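Local coordinates for fatty acid-binding protein homolog (Ascaris suum, PDB 6I8X), which binds fatty acids inside an extracellular beta-barrel and may sequester potentially toxic fatty acids or help maintain the eggshell's lipid layer, at residues 47-52 against 144-149; 64-67 against 72-75; 122-127 against 131-136. All coordinates share one frame; numbering follows the deposited sequence.

In the fold
Interaction 1 opens first along the chain, at strand 47-53, and closes last, where strand 140-148 nears the C terminus; it spans most of the barrel's sequence. Within that span lie two hairpins in series. Interaction 2 closes a short turn between strands 62-68 and 72-78, and interaction 3 closes another between strands 119-127 and 130-137. None of the three cross. In the sheet, strand 47-53 pairs directly with 62-68, and strand 140-148 with 130-137, so interaction 1 adjoins both hairpins, which sit on opposite sides of the chain's centre, about 17 Å apart between contact centres. Side chains of all three contacts reach into the barrel and meet at K49 beside the fatty acid.

Interaction 1: residues 47-52 against 144-149; sequences VTKKFR and RYYKKQ. With VCA (vaccenic acid), chain C; TAM (tris(hydroxyethyl)aminomethane), chain K; EDO (1,2-ethanediol), chain G.
K49 runs across the Y146 ring and ends in an ammonium group held by three oxygens. NZ donates to O2 of the vaccenic acid carboxylate at 3.1 Å, and is also hydrogen-bonded to N66 OD1 and Y124 OH. The other carboxylate oxygen, O1, stands 2.7 Å from Y146 OH, so the lysine and the tyrosine each face one oxygen of the head group. The lysine chain comes over one face of the tyrosine: CD makes a CH-pi contact 4.1 Å from the centroid of the Y146 ring, 22° off its normal, and CE lies 3.3 Å from Y146 OH. The chain is extended as far as CE and then turns at its last torsion (chi4 -81°), which swings NZ off the phenol and toward the acid. V47 takes another side of the same ring, its CG1 lying in the ring plane at the edge, 3.7 Å from Y146 CE2.

This is the carboxylate-binding site inside the fatty acid-binding protein barrel. R144 and Y146 form an Arg-x-Tyr pair, a pattern widely used in this family to bind the fatty acid carboxylate. Here, though, the guanidinium is committed elsewhere: NH1 makes a salt bridge to D22 and the group forms a cation-pi contact with F25. Toward the ligand, R144 NH2 meets a methylene, VCA C3, at 3.7 Å with the guanidinium edge. Strand 15-23 lies between the two strands in the sheet, bonded to V47 and K49 through the backbones of L19 and F17, and the strands of the contact cross at 62°. No hydrogen bond joins them directly. Farther along the same strand as Y146, next to the C-terminal residue, K148 NZ donates to O5 of the bound tris(hydroxyethyl)aminomethane at 3.0 Å.

Interaction 2: residues 64-67 against 72-75; sequences MENL and DTHH
H74 and E65 form a histidine-carboxylate hydrogen bond on the outer surface of the hairpin, and the carboxylate is met on its less usual anti side. H74 ND1 donates to E65 OE2 at 2.8 Å. The oxygen lies in the ring plane, while the carboxylate itself is turned 56° from that plane. L67 approaches the same ring at about a right angle, its CD2 3.9 Å from H74 CE1, and this methyl also rests against the carboxyl carbon of D72, whose OD1 accepts from the backbone N of T68, at the end of strand 62-68.

The opposite face, with M64, N66, T73 and H75, looks into the barrel. N66 and T73 lie side by side there. T73 OG1 sits between its own backbone N and carbonyl carbon (chi1 67°), a setting that brings it 3.3 Å from N66 CB. The N66 amide oxygen is taken by K49, next to the vaccenic acid that N66 touches. Further along, M64 CG meets the edge of the H75 ring, 4.0 Å from CD2.

The backbones pair as an antiparallel hairpin, less evenly toward the turn. M64 and H75 exchange two bonds, H75 N reaching M64 O at 2.9 Å. T73 N reaches N66 O at 2.9 Å, but the bond back, N66 N to T73 O, is 3.2 Å, with the donor 38° above the carbonyl plane.

Strand 72-78 ends the sheet on this side, beside the gap that characterises barrels of this family, and H75 ND1 bonds to D86 on strand 84-87, the other end of the sheet. Polar side chains thus join strands across that gap. On the outside, the carboxylate of E65 would favour a protonated H74, although a long, weak ion pair with R52 shares its charge.

Interaction 3: residues 122-127 against 131-136; sequences YEYRRD and LVMKMS. With EDO (1,2-ethanediol), chain H.
E123 and K134 pair through their backbones in an antiparallel beta hairpin that forms part of the fatty acid-binding barrel. K134 N reaches E123 O at 2.7 Å, and the bond back, from E123 N to K134 O, is also present. R125 and V132 make the second such pair, in which V132 N points almost straight at R125 O, 2.7 Å away. Between these two pairs, the CA-H of Y124 contacts V132 O and that of M133 contacts E123 O.

Apolar and aromatic contacts fill the face carrying Y124, M133 and L131. M133 is extended throughout, with CG anti to the backbone N (chi1 -171°), and so runs alongside Y124. Its CG makes an off-centre CH-pi contact 4.1 Å from the Y124 ring centroid, its sulfur adds an oblique Met-aromatic contact, and its CE ends 3.3 Å from Y124 OH. That hydroxyl is hydrogen-bonded to E108 and K49, and M133 touches the vaccenic acid. L131 CD2 packs 3.8 Å from Y124 CD1. Y122 touches two methionines: M133 CE lies 3.6 Å from Y122 CB, and M135, whose sulfur makes an oblique Met-aromatic contact, brings CG up tightly at the ring edge, 3.2 Å from Y122 CD1.

The other face, with E123, R125 and K134, is largely polar, though V132 is buried there. K134 NZ bonds to S143 OG, and E123 OE1 weakly accepts from a 1,2-ethanediol.

Interaction 1: residues 47-52 against 144-149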
loop_
_atom_site.group_PDB
_atom_site.type_symbol
_atom_site.label_atom_id
_atom_site.label_comp_id
_atom_site.label_asym_id
_atom_site.label_seq_id
_atom_site.Cartn_x
_atom_site.Cartn_y
_atom_site.Cartn_z
ATOM N N VAL A 47 6.876 -9.269 -4.450
ATOM C CA VAL A 47 6.144 -7.995 -4.524
ATOM C C VAL A 47 7.118 -6.846 -4.856
ATOM O O VAL A 47 8.206 -6.726 -4.281
ATOM C CB VAL A 47 5.289 -7.673 -3.243
ATOM C CG1 VAL A 47 4.534 -6.349 -3.373
ATOM C CG2 VAL A 47 4.319 -8.808 -2.887
ATOM N N THR A 48 6.720 -6.036 -5.819
ATOM C CA THR A 48 7.420 -4.840 -6.226
ATOM C C THR A 48 6.397 -3.704 -6.176
ATOM O O THR A 48 5.356 -3.776 -6.837
ATOM C CB THR A 48 8.050 -4.983 -7.626
ATOM O OG1 THR A 48 9.118 -5.926 -7.559
ATOM C CG2 THR A 48 8.599 -3.656 -8.115
ATOM N N LYS A 49 6.701 -2.672 -5.397
ATOM C CA LYS A 49 5.840 -1.502 -5.269
ATOM C C LYS A 49 6.448 -0.354 -6.032
ATOM O O LYS A 49 7.652 -0.185 -6.029
ATOM C CB LYS A 49 5.619 -1.129 -3.789
ATOM C CG LYS A 49 4.652 -2.077 -3.091
ATOM C CD LYS A 49 4.378 -1.649 -1.652
ATOM C CE LYS A 49 3.544 -2.662 -0.919
ATOM N NZ LYS A 49 2.116 -2.543 -1.220
ATOM N N LYS A 50 5.625 0.402 -6.736
ATOM C CA LYS A 50 6.094 1.550 -7.514
ATOM C C LYS A 50 5.229 2.716 -7.197
ATOM O O LYS A 50 4.017 2.589 -7.209
ATOM C CB LYS A 50 6.093 1.281 -9.027
ATOM C CG LYS A 50 7.089 0.244 -9.473
ATOM C CD LYS A 50 7.111 0.124 -11.018
ATOM C CE LYS A 50 8.194 -0.800 -11.487
ATOM N NZ LYS A 50 8.053 -1.141 -12.930
ATOM N N PHE A 51 5.849 3.829 -6.851
ATOM C CA PHE A 51 5.188 5.106 -6.576
ATOM C C PHE A 51 5.856 6.131 -7.478
ATOM O O PHE A 51 7.085 6.219 -7.517
ATOM C CB PHE A 51 5.387 5.526 -5.109
ATOM C CG PHE A 51 4.629 4.715 -4.085
ATOM C CD1 PHE A 51 5.184 3.556 -3.541
ATOM C CD2 PHE A 51 3.388 5.140 -3.616
ATOM C CE1 PHE A 51 4.500 2.823 -2.555
ATOM C CE2 PHE A 51 2.700 4.402 -2.636
ATOM C CZ PHE A 51 3.271 3.265 -2.094
ATOM N N ARG A 52 5.059 6.872 -8.241
ATOM C CA ARG A 52 5.590 7.928 -9.093
ATOM C C ARG A 52 4.625 9.112 -9.185
ATOM O O ARG A 52 3.443 8.962 -8.861
ATOM C CB ARG A 52 5.935 7.380 -10.493
ATOM C CG ARG A 52 4.730 6.944 -11.324
ATOM C CD ARG A 52 5.139 6.642 -12.743
ATOM N NE ARG A 52 4.003 6.198 -13.554
ATOM C CZ ARG A 52 3.641 4.927 -13.716
ATOM N NH1 ARG A 52 4.313 3.950 -13.111
ATOM N NH2 ARG A 52 2.594 4.622 -14.476
ATOM N N ARG A 144 6.731 -5.349 6.818
ATOM C CA ARG A 144 7.217 -5.921 5.550
ATOM C C ARG A 144 8.224 -4.907 5.048
ATOM O O ARG A 144 7.919 -3.709 5.011
ATOM C CB ARG A 144 6.051 -6.081 4.533
ATOM C CG ARG A 144 4.866 -6.937 5.013
ATOM C CD ARG A 144 4.920 -8.350 4.446
ATOM N NE ARG A 144 4.299 -8.419 3.137
ATOM C CZ ARG A 144 4.453 -9.406 2.265
ATOM N NH1 ARG A 144 5.218 -10.452 2.561
ATOM N NH2 ARG A 144 3.824 -9.372 1.105
ATOM N N TYR A 145 9.431 -5.385 4.695
ATOM C CA TYR A 145 10.594 -4.593 4.284
ATOM C C TYR A 145 10.831 -4.656 2.775
ATOM O O TYR A 145 11.094 -5.723 2.242
ATOM C CB TYR A 145 11.849 -5.007 5.113
ATOM C CG TYR A 145 11.628 -4.834 6.606
ATOM C CD1 TYR A 145 10.982 -5.815 7.355
ATOM C CD2 TYR A 145 11.986 -3.655 7.251
ATOM C CE1 TYR A 145 10.711 -5.632 8.707
ATOM C CE2 TYR A 145 11.740 -3.470 8.609
ATOM C CZ TYR A 145 11.099 -4.460 9.333
ATOM O OH TYR A 145 10.857 -4.289 10.674
ATOM N N TYR A 146 10.750 -3.489 2.104
ATOM C CA TYR A 146 10.923 -3.297 0.647
ATOM C C TYR A 146 12.149 -2.450 0.401
ATOM O O TYR A 146 12.235 -1.295 0.843
ATOM C CB TYR A 146 9.699 -2.581 0.031
ATOM C CG TYR A 146 8.401 -3.341 0.138
ATOM C CD1 TYR A 146 7.678 -3.362 1.331
ATOM C CD2 TYR A 146 7.852 -3.978 -0.972
ATOM C CE1 TYR A 146 6.478 -4.065 1.436
ATOM C CE2 TYR A 146 6.631 -4.647 -0.891
ATOM C CZ TYR A 146 5.963 -4.710 0.325
ATOM O OH TYR A 146 4.773 -5.379 0.433
ATOM N N LYS A 147 13.113 -3.048 -0.257
ATOM C CA LYS A 147 14.400 -2.452 -0.566
ATOM C C LYS A 147 14.236 -1.521 -1.750
ATOM O O LYS A 147 13.712 -1.936 -2.780
ATOM C CB LYS A 147 15.426 -3.577 -0.846
ATOM C CG LYS A 147 16.846 -3.132 -1.158
ATOM C CD LYS A 147 17.711 -3.007 0.084
ATOM C CE LYS A 147 19.184 -2.876 -0.226
ATOM N NZ LYS A 147 19.539 -1.494 -0.618
ATOM N N LYS A 148 14.636 -0.250 -1.576
ATOM C CA LYS A 148 14.630 0.754 -2.629
ATOM C C LYS A 148 15.597 0.284 -3.746
ATOM O O LYS A 148 16.743 -0.130 -3.474
ATOM C CB LYS A 148 15.037 2.131 -2.041
ATOM C CG LYS A 148 15.302 3.268 -3.019
ATOM C CD LYS A 148 14.096 3.632 -3.814
ATOM C CE LYS A 148 13.829 5.105 -3.762
ATOM N NZ LYS A 148 14.500 5.860 -4.851
ATOM N N GLN A 149 15.086 0.304 -5.002
ATOM C CA GLN A 149 15.814 -0.117 -6.208
ATOM C C GLN A 149 16.236 1.088 -7.061
ATOM O O GLN A 149 17.069 0.886 -7.964
ATOM C CB GLN A 149 14.941 -1.071 -7.056
ATOM C CG GLN A 149 14.235 -2.202 -6.282
ATOM C CD GLN A 149 15.214 -3.265 -5.913
ATOM O OE1 GLN A 149 15.812 -3.260 -4.830
ATOM N NE2 GLN A 149 15.427 -4.179 -6.825
ATOM O OXT GLN A 149 15.683 2.203 -6.898
HETATM O O2 VCA C . 0.460 -5.047 -0.427
HETATM C C1 VCA C . 1.181 -6.145 -0.406
HETATM O O1 VCA C . 2.384 -6.145 -0.510
HETATM C C2 VCA C . 0.384 -7.408 -0.231
HETATM C C3 VCA C . 0.881 -8.608 -1.030
HETATM C C4 VCA C . -0.153 -9.720 -1.109
HETATM C C5 VCA C . 0.322 -11.001 -1.763
HETATM C C6 VCA C . 0.123 -11.036 -3.264
HETATM C C7 VCA C . 0.784 -12.236 -3.914
HETATM C C8 VCA C . 0.030 -13.556 -3.862
HETATM C C9 VCA C . -1.020 -13.721 -4.942
HETATM C C10 VCA C . -1.845 -15.003 -4.779
HETATM C C11 VCA C . -3.244 -14.888 -5.305
HETATM C C12 VCA C . -4.216 -14.170 -4.770
HETATM C C13 VCA C . -4.112 -13.317 -3.539
HETATM C C14 VCA C . -5.460 -12.811 -3.026
HETATM C C15 VCA C . -5.386 -12.083 -1.692
HETATM C C16 VCA C . -4.483 -10.856 -1.662
HETATM C C17 VCA C . -4.506 -10.121 -0.335
HETATM C C18 VCA C . -3.899 -8.745 -0.405
HETATM C C TAM K . 13.038 8.521 -8.522
HETATM C C1 TAM K . 11.751 8.075 -9.341
HETATM C C2 TAM K . 13.417 7.289 -7.577
HETATM C C3 TAM K . 14.331 9.011 -9.334
HETATM C C4 TAM K . 10.683 9.132 -9.531
HETATM C C5 TAM K . 13.773 6.028 -8.337
HETATM C C6 TAM K . 14.113 9.276 -10.804
HETATM N N TAM K . 12.510 9.665 -7.754
HETATM O O4 TAM K . 9.606 8.598 -10.265
HETATM O O5 TAM K . 13.743 4.810 -7.529
HETATM O O6 TAM K . 15.294 9.787 -11.378
HETATM C C1 EDO G . 9.857 -6.216 -11.064
HETATM O O1 EDO G . 8.959 -7.223 -10.619
HETATM C C2 EDO G . 11.326 -6.490 -10.668
HETATM O O2 EDO G . 11.757 -5.619 -9.613
#

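Interaction 2: residues 64-67 against 72-75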
loop_
_atom_site.group_PDB
_atom_site.type_symbol
_atom_site.label_atom_id
_atom_site.label_comp_id
_atom_site.label_asym_id
_atom_site.label_seq_id
_atom_site.Cartn_x
_atom_site.Cartn_y
_atom_site.Cartn_z
ATOM N N MET A 64 0.508 4.511 -8.479
ATOM C CA MET A 64 1.123 3.461 -7.685
ATOM C C MET A 64 0.737 2.104 -8.267
ATOM O O MET A 64 -0.380 1.896 -8.742
ATOM C CB MET A 64 0.917 3.594 -6.151
ATOM C CG MET A 64 -0.187 2.739 -5.558
ATOM S SD MET A 64 0.232 1.015 -5.109
ATOM C CE MET A 64 0.855 1.219 -3.507
ATOM N N GLU A 65 1.689 1.202 -8.252
ATOM C CA GLU A 65 1.515 -0.156 -8.747
ATOM C C GLU A 65 1.955 -1.130 -7.694
ATOM O O GLU A 65 2.952 -0.905 -7.014
ATOM C CB GLU A 65 2.375 -0.379 -10.017
ATOM C CG GLU A 65 2.000 0.525 -11.182
ATOM C CD GLU A 65 2.748 0.277 -12.473
ATOM O OE1 GLU A 65 3.962 0.578 -12.534
ATOM O OE2 GLU A 65 2.102 -0.173 -13.445
ATOM N N ASN A 66 1.245 -2.234 -7.598
ATOM C CA ASN A 66 1.610 -3.386 -6.795
ATOM C C ASN A 66 1.787 -4.479 -7.821
ATOM O O ASN A 66 0.804 -4.897 -8.426
ATOM C CB ASN A 66 0.500 -3.796 -5.843
ATOM C CG ASN A 66 0.584 -3.153 -4.509
ATOM O OD1 ASN A 66 1.605 -3.210 -3.847
ATOM N ND2 ASN A 66 -0.513 -2.583 -4.067
ATOM N N LEU A 67 3.034 -4.877 -8.075
ATOM C CA LEU A 67 3.382 -5.932 -9.026
ATOM C C LEU A 67 3.753 -7.174 -8.240
ATOM O O LEU A 67 4.692 -7.140 -7.451
ATOM C CB LEU A 67 4.539 -5.488 -9.969
ATOM C CG LEU A 67 4.363 -4.135 -10.696
ATOM C CD1 LEU A 67 5.573 -3.816 -11.563
ATOM C CD2 LEU A 67 3.047 -4.092 -11.546
ATOM N N ASP A 72 -1.670 -8.097 -10.326
ATOM C CA ASP A 72 -1.068 -6.761 -10.306
ATOM C C ASP A 72 -2.177 -5.723 -10.175
ATOM O O ASP A 72 -3.272 -5.951 -10.673
ATOM C CB ASP A 72 -0.238 -6.488 -11.567
ATOM C CG ASP A 72 0.917 -7.463 -11.801
ATOM O OD1 ASP A 72 1.496 -7.961 -10.800
ATOM O OD2 ASP A 72 1.232 -7.742 -12.985
ATOM N N THR A 73 -1.919 -4.617 -9.458
ATOM C CA THR A 73 -2.840 -3.477 -9.334
ATOM C C THR A 73 -2.160 -2.239 -9.899
ATOM O O THR A 73 -0.932 -2.149 -9.897
ATOM C CB THR A 73 -3.428 -3.280 -7.917
ATOM O OG1 THR A 73 -2.426 -2.902 -6.984
ATOM C CG2 THR A 73 -4.189 -4.484 -7.420
ATOM N N HIS A 74 -2.952 -1.321 -10.461
ATOM C CA HIS A 74 -2.451 -0.103 -11.094
ATOM C C HIS A 74 -3.430 1.023 -10.794
ATOM O O HIS A 74 -4.494 1.119 -11.425
ATOM C CB HIS A 74 -2.288 -0.280 -12.622
ATOM C CG HIS A 74 -1.633 -1.559 -13.043
ATOM N ND1 HIS A 74 -0.263 -1.630 -13.278
ATOM C CD2 HIS A 74 -2.184 -2.771 -13.294
ATOM C CE1 HIS A 74 -0.032 -2.875 -13.660
ATOM N NE2 HIS A 74 -1.155 -3.598 -13.681
ATOM N N HIS A 75 -3.071 1.860 -9.812
ATOM C CA HIS A 75 -3.873 3.009 -9.369
ATOM C C HIS A 75 -3.292 4.288 -9.974
ATOM O O HIS A 75 -2.198 4.703 -9.605
ATOM C CB HIS A 75 -3.930 3.048 -7.832
ATOM C CG HIS A 75 -4.325 1.730 -7.228
ATOM N ND1 HIS A 75 -5.366 0.967 -7.755
ATOM C CD2 HIS A 75 -3.807 1.079 -6.156
ATOM C CE1 HIS A 75 -5.431 -0.116 -6.998
ATOM N NE2 HIS A 75 -4.540 -0.075 -6.002
#

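Interaction 3: residues 122-127 against 131-136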
loop_
_atom_site.group_PDB
_atom_site.type_symbol
_atom_site.label_atom_id
_atom_site.label_comp_id
_atom_site.label_asym_id
_atom_site.label_seq_id
_atom_site.Cartn_x
_atom_site.Cartn_y
_atom_site.Cartn_z
ATOM N N TYR A 122 -3.007 0.646 6.063
ATOM C CA TYR A 122 -1.593 0.225 5.981
ATOM C C TYR A 122 -0.729 1.475 6.104
ATOM O O TYR A 122 -1.063 2.515 5.549
ATOM C CB TYR A 122 -1.261 -0.501 4.668
ATOM C CG TYR A 122 -2.227 -1.604 4.322
ATOM C CD1 TYR A 122 -2.374 -2.714 5.147
ATOM C CD2 TYR A 122 -3.038 -1.517 3.195
ATOM C CE1 TYR A 122 -3.266 -3.740 4.831
ATOM C CE2 TYR A 122 -3.964 -2.518 2.890
ATOM C CZ TYR A 122 -4.064 -3.635 3.703
ATOM O OH TYR A 122 -4.948 -4.640 3.387
ATOM N N GLU A 123 0.386 1.365 6.814
ATOM C CA GLU A 123 1.299 2.468 7.068
ATOM C C GLU A 123 2.659 2.212 6.414
ATOM O O GLU A 123 3.188 1.111 6.520
ATOM C CB GLU A 123 1.423 2.616 8.583
ATOM C CG GLU A 123 2.396 3.663 9.084
ATOM C CD GLU A 123 2.612 3.630 10.588
ATOM O OE1 GLU A 123 1.654 3.309 11.330
ATOM O OE2 GLU A 123 3.749 3.924 11.023
ATOM N N TYR A 124 3.219 3.230 5.729
ATOM C CA TYR A 124 4.523 3.131 5.103
ATOM C C TYR A 124 5.463 4.135 5.696
ATOM O O TYR A 124 5.106 5.301 5.882
ATOM C CB TYR A 124 4.483 3.336 3.593
ATOM C CG TYR A 124 3.633 2.366 2.820
ATOM C CD1 TYR A 124 4.194 1.233 2.235
ATOM C CD2 TYR A 124 2.296 2.654 2.537
ATOM C CE1 TYR A 124 3.448 0.404 1.403
ATOM C CE2 TYR A 124 1.534 1.818 1.722
ATOM C CZ TYR A 124 2.114 0.692 1.159
ATOM O OH TYR A 124 1.388 -0.126 0.328
ATOM N N ARG A 125 6.701 3.683 5.967
ATOM C CA ARG A 125 7.737 4.529 6.529
ATOM C C ARG A 125 9.035 4.212 5.858
ATOM O O ARG A 125 9.259 3.083 5.458
ATOM C CB ARG A 125 7.859 4.306 8.046
ATOM C CG ARG A 125 6.655 4.794 8.860
ATOM C CD ARG A 125 6.879 4.670 10.357
ATOM N NE ARG A 125 7.878 5.625 10.837
ATOM C CZ ARG A 125 7.602 6.855 11.257
ATOM N NH1 ARG A 125 6.348 7.289 11.286
ATOM N NH2 ARG A 125 8.579 7.656 11.662
ATOM N N ARG A 126 9.876 5.213 5.691
ATOM C CA ARG A 126 11.202 4.996 5.136
ATOM C C ARG A 126 12.164 4.808 6.269
ATOM O O ARG A 126 12.093 5.532 7.254
ATOM C CB ARG A 126 11.662 6.146 4.229
ATOM C CG ARG A 126 11.172 6.016 2.803
ATOM C CD ARG A 126 11.751 4.836 2.021
ATOM N NE ARG A 126 13.217 4.842 1.893
ATOM C CZ ARG A 126 13.902 5.430 0.912
ATOM N NH1 ARG A 126 13.273 6.126 -0.023
ATOM N NH2 ARG A 126 15.222 5.341 0.871
ATOM N N ASP A 127 13.048 3.821 6.146
ATOM C CA ASP A 127 14.085 3.556 7.124
ATOM C C ASP A 127 15.358 3.160 6.368
ATOM O O ASP A 127 15.555 1.981 6.036
ATOM C CB ASP A 127 13.653 2.477 8.124
ATOM C CG ASP A 127 14.656 2.312 9.241
ATOM O OD1 ASP A 127 15.378 3.295 9.538
ATOM O OD2 ASP A 127 14.753 1.188 9.790
ATOM N N LEU A 131 11.663 0.817 2.611
ATOM C CA LEU A 131 10.295 1.257 2.790
ATOM C C LEU A 131 9.722 0.126 3.679
ATOM O O LEU A 131 9.820 -1.043 3.336
ATOM C CB LEU A 131 9.560 1.317 1.432
ATOM C CG LEU A 131 8.092 1.774 1.461
ATOM C CD1 LEU A 131 7.972 3.286 1.760
ATOM C CD2 LEU A 131 7.401 1.402 0.161
ATOM N N VAL A 132 9.206 0.476 4.838
ATOM C CA VAL A 132 8.629 -0.452 5.810
ATOM C C VAL A 132 7.105 -0.282 5.756
ATOM O O VAL A 132 6.596 0.814 5.973
ATOM C CB VAL A 132 9.178 -0.188 7.243
ATOM C CG1 VAL A 132 8.676 -1.242 8.228
ATOM C CG2 VAL A 132 10.711 -0.107 7.256
ATOM N N MET A 133 6.395 -1.370 5.461
ATOM C CA MET A 133 4.953 -1.395 5.446
ATOM C C MET A 133 4.484 -2.077 6.715
ATOM O O MET A 133 4.829 -3.228 6.934
ATOM C CB MET A 133 4.422 -2.127 4.225
ATOM C CG MET A 133 2.918 -1.982 4.073
ATOM S SD MET A 133 2.383 -3.136 2.817
ATOM C CE MET A 133 0.803 -2.515 2.460
ATOM N N LYS A 134 3.675 -1.384 7.526
ATOM C CA LYS A 134 3.145 -1.888 8.792
ATOM C C LYS A 134 1.636 -2.073 8.726
ATOM O O LYS A 134 0.905 -1.237 8.184
ATOM C CB LYS A 134 3.513 -0.953 9.971
ATOM C CG LYS A 134 5.005 -0.875 10.251
ATOM C CD LYS A 134 5.313 0.009 11.461
ATOM C CE LYS A 134 6.798 0.240 11.687
ATOM N NZ LYS A 134 7.512 -0.982 12.169
ATOM N N MET A 135 1.172 -3.185 9.308
ATOM C CA MET A 135 -0.239 -3.565 9.355
ATOM C C MET A 135 -0.536 -4.172 10.708
ATOM O O MET A 135 0.345 -4.776 11.323
ATOM C CB MET A 135 -0.566 -4.596 8.264
ATOM C CG MET A 135 -0.103 -4.196 6.912
ATOM S SD MET A 135 0.914 -5.435 6.153
ATOM C CE MET A 135 -0.349 -6.398 5.290
ATOM N N SER A 136 -1.798 -4.053 11.138
ATOM C CA SER A 136 -2.297 -4.556 12.406
ATOM C C SER A 136 -3.735 -5.031 12.276
ATOM O O SER A 136 -4.569 -4.311 11.709
ATOM C CB SER A 136 -2.208 -3.466 13.472
ATOM O OG SER A 136 -2.176 -4.048 14.760
HETATM C C1 EDO H . -1.430 -0.327 11.503
HETATM O O1 EDO H . -1.415 0.733 10.558
HETATM C C2 EDO H . 0.009 -0.617 12.017
HETATM O O2 EDO H . 0.618 0.597 12.416
#